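Local coordinates for protein ditrans,polycis-undecaprenyl-diphosphate synthase ((2E,6E)-farnesyl-diphosphate specific) (Acinetobacter baumannii, PDB 6ACS) that probably catalyses the successive condensation of isopentenyl diphosphate with farnesyl diphosphate to make undecaprenyl diphosphate, the precursor of the lipid carrier for bacterial cell-wall polysaccharides, at residues S106-S110 / H111-L115; F235-S239 / E240-Q244; N40-D43 / P44-H48. All coordinates share one frame; numbering follows the deposited sequence. Where two conformers were deposited one is given.

Contact 1 (S106-S110 / H111-L115); sequences SRLPS and HLVAL
Leu108 packs against Val113, its CB lying 3.7 Å from Val113 CG2, and this pair spans the start of helix 110-123. Pro109 occupies the N-cap position, which makes Leu108 the residue before the cap and Val113 the fourth residue of the helix; an apolar contact between these two positions is a hydrophobic staple. The side of Val113 facing the loop is set by its torsion: CG1 stands opposite the backbone N (chi1 178°), leaving CG2 as the branch directed at Leu108. The same methyl rests over the cap, 3.4 Å from Pro109 O.

Packing is closest here, where the backbone also joins. Val113 N donates to Pro109 O at 3.0 Å, with an N-H...O angle of 162°, and Ala114 N donates to Ser110 O at 2.9 Å. The branched end of Leu108 makes a more relaxed contact: the Leu108 and Leu112 side chains cross at a slant, with CD1 of Leu108 4.0 Å from CD2 of Leu112. Leu112 in turn leans on Met78 and Glu82 of helix 71-95, which connects this flank to the fold.

The opposite character appears at Ser110 and His111. Both are exposed, and the imidazole of His111 leads away from the loop, with CB as its nearest side-chain atom to Ser110. Proline at the cap has no hydroxyl or carboxylate with which to accept from the first-turn amides. In place of a side-chain cap, the first turn is tied by the Pro109 and Ser110 carbonyls and flanked by the hydrophobic staple, which probably shields its N-terminal end.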
loop_
_atom_site.group_PDB
_atom_site.type_symbol
_atom_site.label_atom_id
_atom_site.label_comp_id
_atom_site.label_asym_id
_atom_site.label_seq_id
_atom_site.Cartn_x
_atom_site.Cartn_y
_atom_site.Cartn_z
ATOM N N SER B 106 6.279 -23.051 -0.398
ATOM C CA SER B 106 6.559 -24.123 -1.349
ATOM C C SER B 106 8.049 -24.395 -1.510
ATOM O O SER B 106 8.419 -25.502 -1.918
ATOM C CB SER B 106 5.920 -23.806 -2.703
ATOM O OG SER B 106 6.529 -22.683 -3.319
ATOM N N ARG B 107 8.915 -23.434 -1.202
ATOM C CA ARG B 107 10.351 -23.638 -1.333
ATOM C C ARG B 107 11.082 -23.653 0.006
ATOM O O ARG B 107 12.315 -23.588 0.029
ATOM C CB ARG B 107 10.952 -22.600 -2.284
ATOM C CG ARG B 107 10.407 -22.730 -3.711
ATOM C CD ARG B 107 11.123 -21.828 -4.703
ATOM N NE ARG B 107 11.197 -20.442 -4.250
ATOM C CZ ARG B 107 10.244 -19.536 -4.457
ATOM N NH1 ARG B 107 9.141 -19.865 -5.117
ATOM N NH2 ARG B 107 10.398 -18.297 -4.006
ATOM N N LEU B 108 10.354 -23.760 1.126
ATOM C CA LEU B 108 11.014 -23.816 2.421
ATOM C C LEU B 108 11.437 -25.245 2.751
ATOM O O LEU B 108 10.811 -26.205 2.289
ATOM C CB LEU B 108 10.085 -23.311 3.514
ATOM C CG LEU B 108 9.646 -21.859 3.435
ATOM C CD1 LEU B 108 8.768 -21.548 4.637
ATOM C CD2 LEU B 108 10.877 -20.966 3.412
ATOM N N PRO B 109 12.481 -25.419 3.565
ATOM C CA PRO B 109 12.835 -26.774 4.004
ATOM C C PRO B 109 11.651 -27.422 4.705
ATOM O O PRO B 109 10.912 -26.771 5.449
ATOM C CB PRO B 109 14.004 -26.546 4.975
ATOM C CG PRO B 109 14.518 -25.171 4.674
ATOM C CD PRO B 109 13.340 -24.386 4.174
ATOM N N SER B 110 11.479 -28.722 4.462
ATOM C CA SER B 110 10.326 -29.428 5.011
ATOM C C SER B 110 10.305 -29.382 6.534
ATOM O O SER B 110 9.225 -29.339 7.135
ATOM C CB SER B 110 10.300 -30.871 4.502
ATOM O OG SER B 110 11.523 -31.529 4.770
ATOM N N HIS B 111 11.477 -29.390 7.175
ATOM C CA HIS B 111 11.516 -29.347 8.635
ATOM C C HIS B 111 11.002 -28.007 9.158
ATOM O O HIS B 111 10.308 -27.954 10.181
ATOM C CB HIS B 111 12.935 -29.607 9.131
ATOM C CG HIS B 111 13.025 -29.814 10.610
ATOM N ND1 HIS B 111 12.636 -30.990 11.219
ATOM C CD2 HIS B 111 13.442 -28.995 11.606
ATOM C CE1 HIS B 111 12.822 -30.892 12.522
ATOM N NE2 HIS B 111 13.306 -29.690 12.783
ATOM N N LEU B 112 11.332 -26.915 8.463
ATOM C CA LEU B 112 10.807 -25.607 8.845
ATOM C C LEU B 112 9.301 -25.536 8.639
ATOM O O LEU B 112 8.586 -24.952 9.461
ATOM C CB LEU B 112 11.493 -24.500 8.045
ATOM C CG LEU B 112 10.938 -23.080 8.249
ATOM C CD1 LEU B 112 10.975 -22.643 9.710
ATOM C CD2 LEU B 112 11.665 -22.083 7.370
ATOM N N VAL B 113 8.803 -26.101 7.536
ATOM C CA VAL B 113 7.363 -26.109 7.295
ATOM C C VAL B 113 6.644 -26.872 8.399
ATOM O O VAL B 113 5.622 -26.416 8.934
ATOM C CB VAL B 113 7.049 -26.698 5.909
ATOM C CG1 VAL B 113 5.543 -26.751 5.701
ATOM C CG2 VAL B 113 7.731 -25.881 4.823
ATOM N N ALA B 114 7.170 -28.045 8.757
ATOM C CA ALA B 114 6.566 -28.833 9.828
ATOM C C ALA B 114 6.598 -28.074 11.148
ATOM O O ALA B 114 5.627 -28.109 11.915
ATOM C CB ALA B 114 7.281 -30.181 9.953
ATOM N N LEU B 115 7.700 -27.368 11.422
ATOM C CA LEU B 115 7.787 -26.600 12.654
ATOM C C LEU B 115 6.782 -25.455 12.667
ATOM O O LEU B 115 6.171 -25.178 13.705
ATOM C CB LEU B 115 9.209 -26.077 12.831
ATOM C CG LEU B 115 9.491 -25.241 14.078
ATOM C CD1 LEU B 115 9.058 -25.979 15.345
ATOM C CD2 LEU B 115 10.963 -24.894 14.135
#

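Contact 2 (F235-S239 / E240-Q244); sequences FGKTS and EQIQQ
Thr238 and Ser239 carry the chain into helix 239-252: Ile242 N donates to Thr238 O at 3.1 Å and Gln243 N to Ser239 O at 3.0 Å. Just before them, Gly236 leaves the helical conformation of helix 218-235 with a positive phi, and residues 236-238 link the two helices.

Thr238 sits at the N-cap. Its hydroxyl lies between the backbone N and the carbonyl carbon (chi1 64°), which places OG1 over the first turn, where it accepts from Gln241 N at 3.0 Å. Gln241 answers with its side chain: its extended chain reaches back toward the cap, crossing the Thr238 side chain at about a right angle, and OE1 accepts from Thr238 N at 2.7 Å. This second bond is straight at hydrogen (161°), although the N-H comes from above the amide, 50° out of its plane. The return path is snug, with Gln241 CG 3.1 Å from Thr238 OG1. Two reciprocal bonds between the cap residue and the third residue of the helix make a capping box, here with glutamine in the returning position.

The other end of that amide is fixed too, since NE2 donates to Asp182 and, weakly, to Glu232. With each end matched to a partner of the right polarity, the partners support the modelled orientation of the amide. Beside the box, Lys237 CB packs 3.9 Å from Ile242 CG1, while the extended remainder of the lysine leads away to a salt bridge with Glu245. Arg192 of the second subunit donates to Gly236 O and packs on Thr238 and Gln241, bringing the dimer interface onto the capping box; in that subunit Arg192 is a predicted substrate-binding residue.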
loop_
_atom_site.group_PDB
_atom_site.type_symbol
_atom_site.label_atom_id
_atom_site.label_comp_id
_atom_site.label_asym_id
_atom_site.label_seq_id
_atom_site.Cartn_x
_atom_site.Cartn_y
_atom_site.Cartn_z
ATOM N N PHE B 235 -6.416 13.379 12.124
ATOM C CA PHE B 235 -6.811 13.000 10.771
ATOM C C PHE B 235 -7.908 11.959 10.729
ATOM O O PHE B 235 -8.293 11.537 9.628
ATOM C CB PHE B 235 -5.599 12.485 9.994
ATOM C CG PHE B 235 -4.506 13.479 9.911
ATOM C CD1 PHE B 235 -4.649 14.599 9.090
ATOM C CD2 PHE B 235 -3.336 13.318 10.644
ATOM C CE1 PHE B 235 -3.647 15.544 9.011
ATOM C CE2 PHE B 235 -2.328 14.261 10.558
ATOM C CZ PHE B 235 -2.490 15.384 9.756
ATOM N N GLY B 236 -8.422 11.557 11.882
ATOM C CA GLY B 236 -9.533 10.647 12.001
ATOM C C GLY B 236 -9.133 9.179 11.946
ATOM O O GLY B 236 -8.041 8.796 11.517
ATOM N N LYS B 237 -10.072 8.355 12.372
ATOM C CA LYS B 237 -10.011 6.908 12.286
ATOM C C LYS B 237 -10.411 6.470 10.886
ATOM O O LYS B 237 -11.051 7.217 10.142
ATOM C CB LYS B 237 -10.961 6.284 13.311
ATOM C CG LYS B 237 -10.574 6.567 14.753
ATOM C CD LYS B 237 -11.645 6.078 15.718
ATOM C CE LYS B 237 -11.164 6.192 17.145
ATOM N NZ LYS B 237 -12.150 5.698 18.141
ATOM N N THR B 238 -9.976 5.274 10.497
ATOM C CA THR B 238 -10.431 4.777 9.211
ATOM C C THR B 238 -11.887 4.316 9.338
ATOM O O THR B 238 -12.427 4.170 10.438
ATOM C CB THR B 238 -9.559 3.611 8.748
ATOM O OG1 THR B 238 -9.714 2.520 9.663
ATOM C CG2 THR B 238 -8.084 4.019 8.747
ATOM N N SER B 239 -12.511 4.013 8.202
ATOM C CA SER B 239 -13.887 3.528 8.260
ATOM C C SER B 239 -13.947 2.159 8.924
ATOM O O SER B 239 -14.818 1.898 9.773
ATOM C CB SER B 239 -14.479 3.478 6.852
ATOM O OG SER B 239 -14.394 4.747 6.229
ATOM N N GLU B 240 -12.999 1.285 8.574
ATOM C CA GLU B 240 -12.974 -0.041 9.170
ATOM C C GLU B 240 -12.694 0.037 10.664
ATOM O O GLU B 240 -13.229 -0.760 11.438
ATOM C CB GLU B 240 -11.940 -0.931 8.494
ATOM C CG GLU B 240 -11.955 -2.323 9.097
ATOM C CD GLU B 240 -10.763 -3.153 8.714
ATOM O OE1 GLU B 240 -10.327 -3.041 7.547
ATOM O OE2 GLU B 240 -10.273 -3.918 9.581
ATOM N N GLN B 241 -11.844 0.978 11.087
ATOM C CA GLN B 241 -11.617 1.156 12.518
ATOM C C GLN B 241 -12.906 1.530 13.236
ATOM O O GLN B 241 -13.198 1.009 14.321
ATOM C CB GLN B 241 -10.555 2.227 12.754
ATOM C CG GLN B 241 -9.137 1.750 12.572
ATOM C CD GLN B 241 -8.157 2.907 12.478
ATOM O OE1 GLN B 241 -8.557 4.068 12.501
ATOM N NE2 GLN B 241 -6.873 2.593 12.354
ATOM N N ILE B 242 -13.687 2.437 12.649
ATOM C CA ILE B 242 -14.928 2.871 13.282
ATOM C C ILE B 242 -15.894 1.697 13.407
ATOM O O ILE B 242 -16.539 1.507 14.451
ATOM C CB ILE B 242 -15.537 4.045 12.493
ATOM C CG1 ILE B 242 -14.633 5.282 12.613
ATOM C CG2 ILE B 242 -16.952 4.340 12.971
ATOM C CD1 ILE B 242 -14.956 6.388 11.637
ATOM N N GLN B 243 -15.977 0.864 12.363
ATOM C CA GLN B 243 -16.870 -0.292 12.438
ATOM C C GLN B 243 -16.352 -1.346 13.418
ATOM O O GLN B 243 -17.143 -1.985 14.127
ATOM C CB GLN B 243 -17.076 -0.890 11.047
ATOM C CG GLN B 243 -17.734 0.065 10.048
ATOM C CD GLN B 243 -18.959 0.791 10.614
ATOM O OE1 GLN B 243 -19.133 1.993 10.394
ATOM N NE2 GLN B 243 -19.816 0.063 11.331
ATOM N N GLN B 244 -15.031 -1.543 13.475
ATOM C CA GLN B 244 -14.448 -2.450 14.459
ATOM C C GLN B 244 -14.784 -2.010 15.873
ATOM O O GLN B 244 -15.091 -2.842 16.734
ATOM C CB GLN B 244 -12.930 -2.514 14.298
ATOM C CG GLN B 244 -12.430 -3.280 13.102
ATOM C CD GLN B 244 -10.976 -2.970 12.807
ATOM O OE1 GLN B 244 -10.346 -2.166 13.498
ATOM N NE2 GLN B 244 -10.436 -3.600 11.774
#

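Contact 3 (N40-D43 / P44-H48); sequences NVLD and PIVEH
Leu42 overlaps Val46 one turn further along helix 42-52, its branch point CG lying 3.8 Å from Val46 CG2. The two side chains meet at a slant, and Val46 CG2 also sits 3.4 Å from Leu42 O. With chi1 at -172° the Leu42 side chain extends away from its own N, and its branched end comes nearer the following turn although its CB starts out away from it. Leu42 continues onto Val59 and Val46 onto Leu57, both in strand 56-61, so this apolar pair is part of the face that the helix turns to that strand of the parallel sheet. Beneath it, Val46 N donates to Leu42 O at 2.9 Å in a nearly linear bond (168°).

The neighbouring flank is polar. Glu47 N donates to Asp43 O at 3.0 Å. The two carboxylates turn toward helix 71-95: Asp43 OD1 accepts from Gln88 and pairs with Arg91, which also pairs with Glu47 OE2 in the conformer described here.

At the entrance, Asn40 OD1 receives Leu42 N, at 3.0 Å, and Asp43 N in two weak bonds; Asn40 is poorly ordered, which is consistent with the weakness of both. Pro44 has no N-H to offer and instead puts CD 3.3 Å from Val41 O, early enough in the helix for a proline to be accommodated. Asp43 OD2 and Glu47 OE2 stand 5.5 Å apart in the conformer given. Arg91, reaching across from helix 71-95, pairs with both carboxylates of helix 42-52 and probably offsets their like charges, joining the two helices electrostatically while Leu42 and Val46 face the sheet.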
loop_
_atom_site.group_PDB
_atom_site.type_symbol
_atom_site.label_atom_id
_atom_site.label_comp_id
_atom_site.label_asym_id
_atom_site.label_seq_id
_atom_site.Cartn_x
_atom_site.Cartn_y
_atom_site.Cartn_z
ATOM N N ASN B 40 17.167 -9.939 22.765
ATOM C CA ASN B 40 16.001 -10.050 21.901
ATOM C C ASN B 40 15.304 -8.693 21.848
ATOM O O ASN B 40 14.901 -8.160 22.887
ATOM C CB ASN B 40 15.062 -11.136 22.417
ATOM C CG ASN B 40 14.030 -11.549 21.392
ATOM O OD1 ASN B 40 13.619 -10.754 20.547
ATOM N ND2 ASN B 40 13.615 -12.811 21.450
ATOM N N VAL B 41 15.115 -8.160 20.642
ATOM C CA VAL B 41 14.473 -6.856 20.474
ATOM C C VAL B 41 12.956 -6.987 20.450
ATOM O O VAL B 41 12.241 -6.109 20.945
ATOM C CB VAL B 41 15.001 -6.162 19.198
ATOM C CG1 VAL B 41 14.279 -4.847 18.954
ATOM C CG2 VAL B 41 16.493 -5.910 19.320
ATOM N N LEU B 42 12.451 -8.071 19.854
ATOM C CA LEU B 42 11.016 -8.192 19.606
ATOM C C LEU B 42 10.224 -8.500 20.878
ATOM O O LEU B 42 9.073 -8.070 20.992
ATOM C CB LEU B 42 10.764 -9.256 18.534
ATOM C CG LEU B 42 9.338 -9.418 17.989
ATOM C CD1 LEU B 42 8.835 -8.084 17.454
ATOM C CD2 LEU B 42 9.303 -10.454 16.879
ATOM N N ASP B 43 10.806 -9.230 21.838
ATOM C CA ASP B 43 10.033 -9.688 22.995
ATOM C C ASP B 43 9.381 -8.564 23.799
ATOM O O ASP B 43 8.191 -8.698 24.148
ATOM C CB ASP B 43 10.922 -10.550 23.899
ATOM C CG ASP B 43 11.209 -11.910 23.305
ATOM O OD1 ASP B 43 10.512 -12.318 22.350
ATOM O OD2 ASP B 43 12.147 -12.569 23.800
ATOM N N PRO B 44 10.078 -7.476 24.167
ATOM C CA PRO B 44 9.393 -6.396 24.901
ATOM C C PRO B 44 8.282 -5.758 24.100
ATOM O O PRO B 44 7.285 -5.304 24.682
ATOM C CB PRO B 44 10.515 -5.382 25.177
ATOM C CG PRO B 44 11.785 -6.129 24.979
ATOM C CD PRO B 44 11.512 -7.190 23.983
ATOM N N ILE B 45 8.430 -5.730 22.770
ATOM C CA ILE B 45 7.411 -5.162 21.892
ATOM C C ILE B 45 6.161 -6.029 21.913
ATOM O O ILE B 45 5.031 -5.534 22.041
ATOM C CB ILE B 45 7.966 -5.032 20.461
ATOM C CG1 ILE B 45 9.249 -4.192 20.448
ATOM C CG2 ILE B 45 6.887 -4.531 19.481
ATOM C CD1 ILE B 45 9.111 -2.857 21.012
ATOM N N VAL B 46 6.354 -7.342 21.766
ATOM C CA VAL B 46 5.243 -8.281 21.851
ATOM C C VAL B 46 4.512 -8.124 23.178
ATOM O O VAL B 46 3.271 -8.091 23.235
ATOM C CB VAL B 46 5.759 -9.717 21.661
ATOM C CG1 VAL B 46 4.659 -10.705 21.961
ATOM C CG2 VAL B 46 6.321 -9.899 20.246
ATOM N N GLU B 47 5.275 -8.063 24.274
ATOM C CA GLU B 47 4.653 -7.935 25.594
ATOM C C GLU B 47 3.897 -6.618 25.741
ATOM O O GLU B 47 2.824 -6.577 26.361
ATOM C CB GLU B 47 5.705 -8.093 26.697
ATOM C CG GLU B 47 6.341 -9.492 26.645
ATOM C CD GLU B 47 7.536 -9.674 27.563
ATOM O OE1 GLU B 47 7.613 -8.979 28.593
ATOM O OE2 GLU B 47 8.398 -10.526 27.248
ATOM N N HIS B 48 4.414 -5.532 25.156
ATOM C CA HIS B 48 3.674 -4.278 25.238
ATOM C C HIS B 48 2.371 -4.368 24.450
ATOM O O HIS B 48 1.331 -3.845 24.881
ATOM C CB HIS B 48 4.531 -3.111 24.741
ATOM C CG HIS B 48 3.928 -1.770 25.023
ATOM N ND1 HIS B 48 3.801 -1.269 26.301
ATOM C CD2 HIS B 48 3.385 -0.842 24.200
ATOM C CE1 HIS B 48 3.236 -0.073 26.250
ATOM N NE2 HIS B 48 2.969 0.206 24.988
#

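All three contacts lie at helix starts, spread widely over the subunit. Contacts 1 and 2 are on opposite sides of the chain's centre, their own centres about 38 Å apart; contact 3 is about 26 Å from contact 1 and about 27 Å from contact 2, centre to centre. None touches another, but shared helices connect them: contacts 1 and 3 both pack on helix 71-95, while helix 218-235 covers Pro44 and Ile45 of contact 3 and ends where contact 2 begins. Of the three, contact 2 comes closest to a predicted magnesium ligand, Glu205, whose side chain is about 6 Å from that of Gln241. Val41 of contact 3 is about 11 Å from predicted catalytic Asp18, side chain to side chain; contact 1 is remote.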